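Local coordinates for oligopeptide ABC transporter, periplasmic oligopeptide-binding protein, putative (Thermotoga maritima MSB8, PDB 5IPW) that is a putative periplasmic oligopeptide-binding protein of an ABC transporter, probably capturing peptides for uptake across the cell membrane, at residues K196-K201 / E209-E214; E402-E407 / E584-I589. One frame throughout, in Å; residues are numbered along the deposited sequence.

Contact 1 (K196-K201 / E209-E214); sequences KQFHPK and EKKMVE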
# COMPACT_ATOMS: atom_id res chain seq x y z
N LYS A 196 30.09 7.39 5.45
CA LYS A 196 31.08 8.04 4.58
C LYS A 196 32.43 7.32 4.55
O LYS A 196 33.15 7.40 3.55
CB LYS A 196 31.29 9.50 4.98
CG LYS A 196 30.23 10.43 4.43
CD LYS A 196 30.49 11.87 4.86
CE LYS A 196 29.63 12.83 4.05
NZ LYS A 196 29.84 14.26 4.42
N GLN A 197 32.78 6.62 5.63
CA GLN A 197 34.03 5.84 5.67
C GLN A 197 34.05 4.68 4.67
O GLN A 197 35.11 4.14 4.38
CB GLN A 197 34.28 5.29 7.08
CG GLN A 197 33.27 4.26 7.54
CD GLN A 197 33.57 3.77 8.92
OE1 GLN A 197 34.67 3.27 9.17
NE2 GLN A 197 32.63 3.92 9.84
N PHE A 198 32.87 4.30 4.16
CA PHE A 198 32.73 3.23 3.17
C PHE A 198 32.45 3.75 1.75
O PHE A 198 32.18 2.96 0.84
CB PHE A 198 31.59 2.31 3.59
CG PHE A 198 31.72 1.81 5.00
CD1 PHE A 198 32.78 1.00 5.37
CD2 PHE A 198 30.78 2.15 5.96
CE1 PHE A 198 32.90 0.53 6.66
CE2 PHE A 198 30.90 1.69 7.26
CZ PHE A 198 31.96 0.88 7.61
N HIS A 199 32.52 5.06 1.56
CA HIS A 199 32.13 5.70 0.31
C HIS A 199 33.32 6.39 -0.35
O HIS A 199 33.90 7.31 0.23
CB HIS A 199 31.02 6.71 0.58
CG HIS A 199 30.19 7.04 -0.62
ND1 HIS A 199 30.60 7.93 -1.58
CD2 HIS A 199 28.97 6.60 -1.01
CE1 HIS A 199 29.67 8.03 -2.51
NE2 HIS A 199 28.67 7.23 -2.19
N PRO A 200 33.70 5.94 -1.57
CA PRO A 200 34.87 6.47 -2.29
C PRO A 200 34.90 7.97 -2.56
O PRO A 200 35.98 8.54 -2.70
CB PRO A 200 34.83 5.71 -3.63
CG PRO A 200 33.49 5.07 -3.70
CD PRO A 200 33.12 4.79 -2.28
N LYS A 201 33.74 8.60 -2.67
CA LYS A 201 33.67 10.06 -2.82
C LYS A 201 34.22 10.81 -1.60
O LYS A 201 34.75 11.91 -1.75
CB LYS A 201 32.24 10.52 -3.09
CG LYS A 201 32.12 12.00 -3.42
CD LYS A 201 30.67 12.43 -3.52
CE LYS A 201 30.56 13.94 -3.66
NZ LYS A 201 29.14 14.38 -3.73
N GLU A 209 39.40 -0.26 0.88
CA GLU A 209 39.84 -1.63 0.60
C GLU A 209 40.37 -2.35 1.84
O GLU A 209 40.24 -3.56 1.94
CB GLU A 209 40.86 -1.67 -0.55
CG GLU A 209 40.20 -1.65 -1.92
CD GLU A 209 41.13 -1.23 -3.05
OE1 GLU A 209 40.63 -1.09 -4.19
OE2 GLU A 209 42.34 -1.04 -2.82
N LYS A 210 40.93 -1.59 2.77
CA LYS A 210 41.45 -2.16 4.02
C LYS A 210 40.36 -2.68 4.96
O LYS A 210 40.64 -3.46 5.87
CB LYS A 210 42.33 -1.14 4.74
CG LYS A 210 43.60 -0.80 3.98
CD LYS A 210 44.16 0.57 4.33
CE LYS A 210 45.31 0.49 5.32
NZ LYS A 210 45.99 1.81 5.47
N LYS A 211 39.12 -2.23 4.73
CA LYS A 211 37.96 -2.66 5.54
C LYS A 211 37.12 -3.74 4.87
O LYS A 211 36.27 -4.36 5.52
CB LYS A 211 37.08 -1.46 5.87
CG LYS A 211 37.49 -0.74 7.15
CD LYS A 211 37.28 0.76 7.03
CE LYS A 211 37.50 1.43 8.37
NZ LYS A 211 37.39 2.90 8.26
N MET A 212 37.32 -3.94 3.57
CA MET A 212 36.73 -5.09 2.89
C MET A 212 37.31 -6.37 3.46
O MET A 212 38.46 -6.41 3.90
CB MET A 212 37.01 -5.04 1.40
CG MET A 212 36.19 -4.02 0.65
SD MET A 212 37.13 -3.47 -0.77
CE MET A 212 35.86 -3.23 -1.97
N VAL A 213 36.51 -7.41 3.43
CA VAL A 213 36.93 -8.71 3.91
C VAL A 213 36.79 -9.65 2.72
O VAL A 213 35.82 -9.55 1.95
CB VAL A 213 36.20 -9.15 5.21
CG1 VAL A 213 34.78 -8.59 5.29
CG2 VAL A 213 36.24 -10.67 5.40
N GLU A 214 37.79 -10.51 2.54
CA GLU A 214 37.86 -11.36 1.36
C GLU A 214 36.92 -12.54 1.51
O GLU A 214 36.70 -13.04 2.62
CB GLU A 214 39.29 -11.84 1.13
CG GLU A 214 40.29 -10.69 0.96
CD GLU A 214 41.69 -11.17 0.64
OE1 GLU A 214 41.99 -12.36 0.84
OE2 GLU A 214 42.51 -10.33 0.19
O HOH W 1 37.43 3.99 5.77
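Lys211 NZ is gripped by two oxygens, one from a side chain and one from a water. It donates a hydrogen bond of 2.9 Å to Gln197 OE1. The donor lies in the carbonyl plane of the amide, and the C=O...N angle is 146°. NZ also donates to water 1, at 2.7 Å from the water oxygen. That water in turn donates to the backbone O of Gln197, again at 2.7 Å. The ammonium group therefore reaches the side chain of one residue directly and its main chain through the water.

The two side chains cross at about a right angle. Gln197 CG sits between the backbone N and the carbonyl carbon. The chi1 of 67° sets CG over the centre of the Phe198 ring, 3.4 Å above its plane; from there the extended chain carries OE1 out to Lys211 NZ. The amide is held at its other end too, because NE2 bonds to Tyr194 O. Lys211 bends at chi2 (144°), and its CD comes obliquely to the Phe198 ring, 4.4 Å from CE1.

Residues 196-198 form a short 3-10 turn following helix 192-195, in which His199 N bonds to Lys196 O at 3.1 Å. Lys211 comes just after helix 205-209 in the chain, so the contact closes the chain across that short helix. Both segments fall within the family 5 extracellular solute-binding region, in a peripheral run of short helices and loops. With an alanine here in place of Gln197, Lys211 NZ would probably lose its direct amide acceptor, and the Phe198 ring the methylene packed over its centre.

Phe198 also packs on Phe224 and Lys227 of helix 220-227. Pro200 and Met212, one from each segment, both touch Trp220 of that helix.

Contact 2 (E402-E407 / E584-I589); sequences EKAYAE and ENLWMI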
# COMPACT_ATOMS: atom_id res chain seq x y z
N GLU A 402 -19.63 1.96 -4.94
CA GLU A 402 -19.58 0.66 -4.29
C GLU A 402 -20.86 -0.12 -4.58
O GLU A 402 -20.84 -1.35 -4.65
CB GLU A 402 -19.38 0.77 -2.77
CG GLU A 402 -19.28 -0.59 -2.07
CD GLU A 402 -19.12 -0.51 -0.55
OE1 GLU A 402 -19.37 0.57 0.02
OE2 GLU A 402 -18.74 -1.53 0.08
N LYS A 403 -21.98 0.60 -4.74
CA LYS A 403 -23.28 -0.04 -4.95
C LYS A 403 -23.69 -0.14 -6.41
O LYS A 403 -24.37 -1.10 -6.78
CB LYS A 403 -24.38 0.65 -4.12
CG LYS A 403 -24.48 0.15 -2.68
CD LYS A 403 -24.13 -1.34 -2.54
CE LYS A 403 -23.82 -1.73 -1.11
NZ LYS A 403 -22.99 -2.97 -1.08
N ALA A 404 -23.31 0.84 -7.23
CA ALA A 404 -23.35 0.68 -8.68
C ALA A 404 -24.66 0.02 -9.10
O ALA A 404 -25.74 0.58 -8.89
CB ALA A 404 -22.15 -0.14 -9.13
N TYR A 405 -24.56 -1.16 -9.71
CA TYR A 405 -25.67 -2.05 -9.91
C TYR A 405 -25.27 -3.34 -9.22
O TYR A 405 -25.10 -4.39 -9.85
CB TYR A 405 -25.91 -2.24 -11.39
CG TYR A 405 -26.51 -1.03 -12.06
CD1 TYR A 405 -25.76 0.13 -12.24
CD2 TYR A 405 -27.82 -1.04 -12.52
CE1 TYR A 405 -26.31 1.24 -12.86
CE2 TYR A 405 -28.38 0.06 -13.15
CZ TYR A 405 -27.62 1.20 -13.31
OH TYR A 405 -28.17 2.31 -13.93
N ALA A 406 -25.10 -3.23 -7.91
CA ALA A 406 -24.61 -4.33 -7.08
C ALA A 406 -25.71 -5.29 -6.63
O ALA A 406 -25.40 -6.37 -6.13
CB ALA A 406 -23.87 -3.78 -5.87
N GLU A 407 -26.98 -4.91 -6.82
CA GLU A 407 -28.11 -5.74 -6.36
C GLU A 407 -28.21 -7.04 -7.15
O GLU A 407 -27.81 -7.10 -8.31
CB GLU A 407 -29.46 -5.01 -6.46
CG GLU A 407 -29.45 -3.57 -6.01
CD GLU A 407 -29.09 -2.63 -7.14
OE1 GLU A 407 -29.96 -2.38 -8.00
OE2 GLU A 407 -27.94 -2.16 -7.18
N GLU A 584 -20.92 5.63 -13.68
CA GLU A 584 -21.86 5.75 -14.79
C GLU A 584 -21.58 4.73 -15.90
O GLU A 584 -22.52 4.21 -16.51
CB GLU A 584 -21.83 7.19 -15.32
CG GLU A 584 -22.56 8.16 -14.39
CD GLU A 584 -22.15 9.61 -14.56
OE1 GLU A 584 -22.79 10.47 -13.92
OE2 GLU A 584 -21.21 9.90 -15.33
N ASN A 585 -20.30 4.44 -16.14
CA ASN A 585 -19.89 3.34 -17.01
C ASN A 585 -19.37 2.22 -16.13
O ASN A 585 -18.65 2.48 -15.18
CB ASN A 585 -18.77 3.78 -17.94
CG ASN A 585 -19.09 5.07 -18.68
OD1 ASN A 585 -19.47 5.05 -19.84
ND2 ASN A 585 -18.92 6.21 -18.00
N LEU A 586 -19.72 0.98 -16.42
CA LEU A 586 -19.31 -0.13 -15.55
C LEU A 586 -18.33 -1.06 -16.25
O LEU A 586 -18.59 -2.26 -16.39
CB LEU A 586 -20.53 -0.88 -15.03
CG LEU A 586 -20.87 -0.67 -13.55
CD1 LEU A 586 -20.87 0.79 -13.15
CD2 LEU A 586 -22.23 -1.30 -13.25
N TRP A 587 -17.19 -0.50 -16.66
CA TRP A 587 -16.18 -1.25 -17.41
C TRP A 587 -15.62 -2.44 -16.65
O TRP A 587 -15.26 -3.45 -17.25
CB TRP A 587 -15.03 -0.35 -17.79
CG TRP A 587 -15.42 0.72 -18.72
CD1 TRP A 587 -15.90 0.58 -19.99
CD2 TRP A 587 -15.33 2.12 -18.47
NE1 TRP A 587 -16.12 1.81 -20.54
CE2 TRP A 587 -15.78 2.78 -19.63
CE3 TRP A 587 -14.92 2.88 -17.37
CZ2 TRP A 587 -15.83 4.17 -19.73
CZ3 TRP A 587 -14.97 4.26 -17.47
CH2 TRP A 587 -15.42 4.89 -18.64
N MET A 588 -15.54 -2.32 -15.33
CA MET A 588 -15.19 -3.46 -14.48
C MET A 588 -16.42 -3.91 -13.71
O MET A 588 -17.08 -3.10 -13.07
CB MET A 588 -14.07 -3.11 -13.51
CG MET A 588 -12.68 -3.14 -14.13
SD MET A 588 -11.38 -2.56 -13.02
CE MET A 588 -11.71 -0.80 -13.04
N ILE A 589 -16.72 -5.20 -13.79
CA ILE A 589 -17.84 -5.77 -13.06
C ILE A 589 -17.27 -6.79 -12.09
O ILE A 589 -16.90 -7.90 -12.48
CB ILE A 589 -18.88 -6.44 -13.99
CG1 ILE A 589 -19.50 -5.39 -14.92
CG2 ILE A 589 -19.96 -7.13 -13.18
CD1 ILE A 589 -20.34 -5.97 -16.04
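Leu586 meets Ala404 and Tyr405 through apolar contacts, and no hydrogen bond joins the two segments. One methyl, Leu586 CD2, serves both partners. It lies 3.9 Å from Tyr405 CD1, approaching the ring obliquely. The same CD2 is 4.3 Å from Ala404 CB. The other methyl, Leu586 CD1, stands at 4.3 Å from Ala404 CB as well, so the fork of the leucine faces the alanine methyl. The side chains of Tyr405 and Leu586 cross at about a right angle. The chi1 of -73° turns the Tyr405 ring beside its backbone N, with CD1 brought up to the leucine methyl.

The backbone accounts for how these groups face each other. Ala404 is the first residue to leave helical geometry after helix 399-403, and it does so with a positive phi of 44°. Its CB and that of Tyr405 both point toward 584-589. On the other side, Asn585 is the first residue to leave helix 568-584. Leu586 follows it and points back at the turn.

A polar bond of the tyrosine goes to another part of the fold: Tyr405 O accepts from Arg371 NH1.

The contact thus joins two chain turns that follow helices and are far apart in sequence, the first of them within the family 5 solute-binding region. Tyr405 lies also against Gln363, Ser366 and Leu367 of helix 359-367, while Gln387 touches both Ala404 and Leu586. Just beyond, Ile589 pairs by backbone hydrogen bonds with Ile341 of strand 340-343, where strand 589-591 edges a mixed sheet.

The two contacts lie on opposite sides of the chain's centre, with their own centres about 59 Å apart, and share no helix or strand. Both are small and partly buried. The centre of contact 1 lies about 36 Å from that of the chain, that of contact 2 about 24 Å. Contact 1 is local in sequence and rests mainly on a charged group, an amide and a water, with a minor carbon contact to Phe198. Contact 2 brings together parts of the chain separated by 176 residues and is made by apolar carbon atoms alone. Each has one buried residue: Phe198 in contact 1, Leu586 as the shared partner in contact 2.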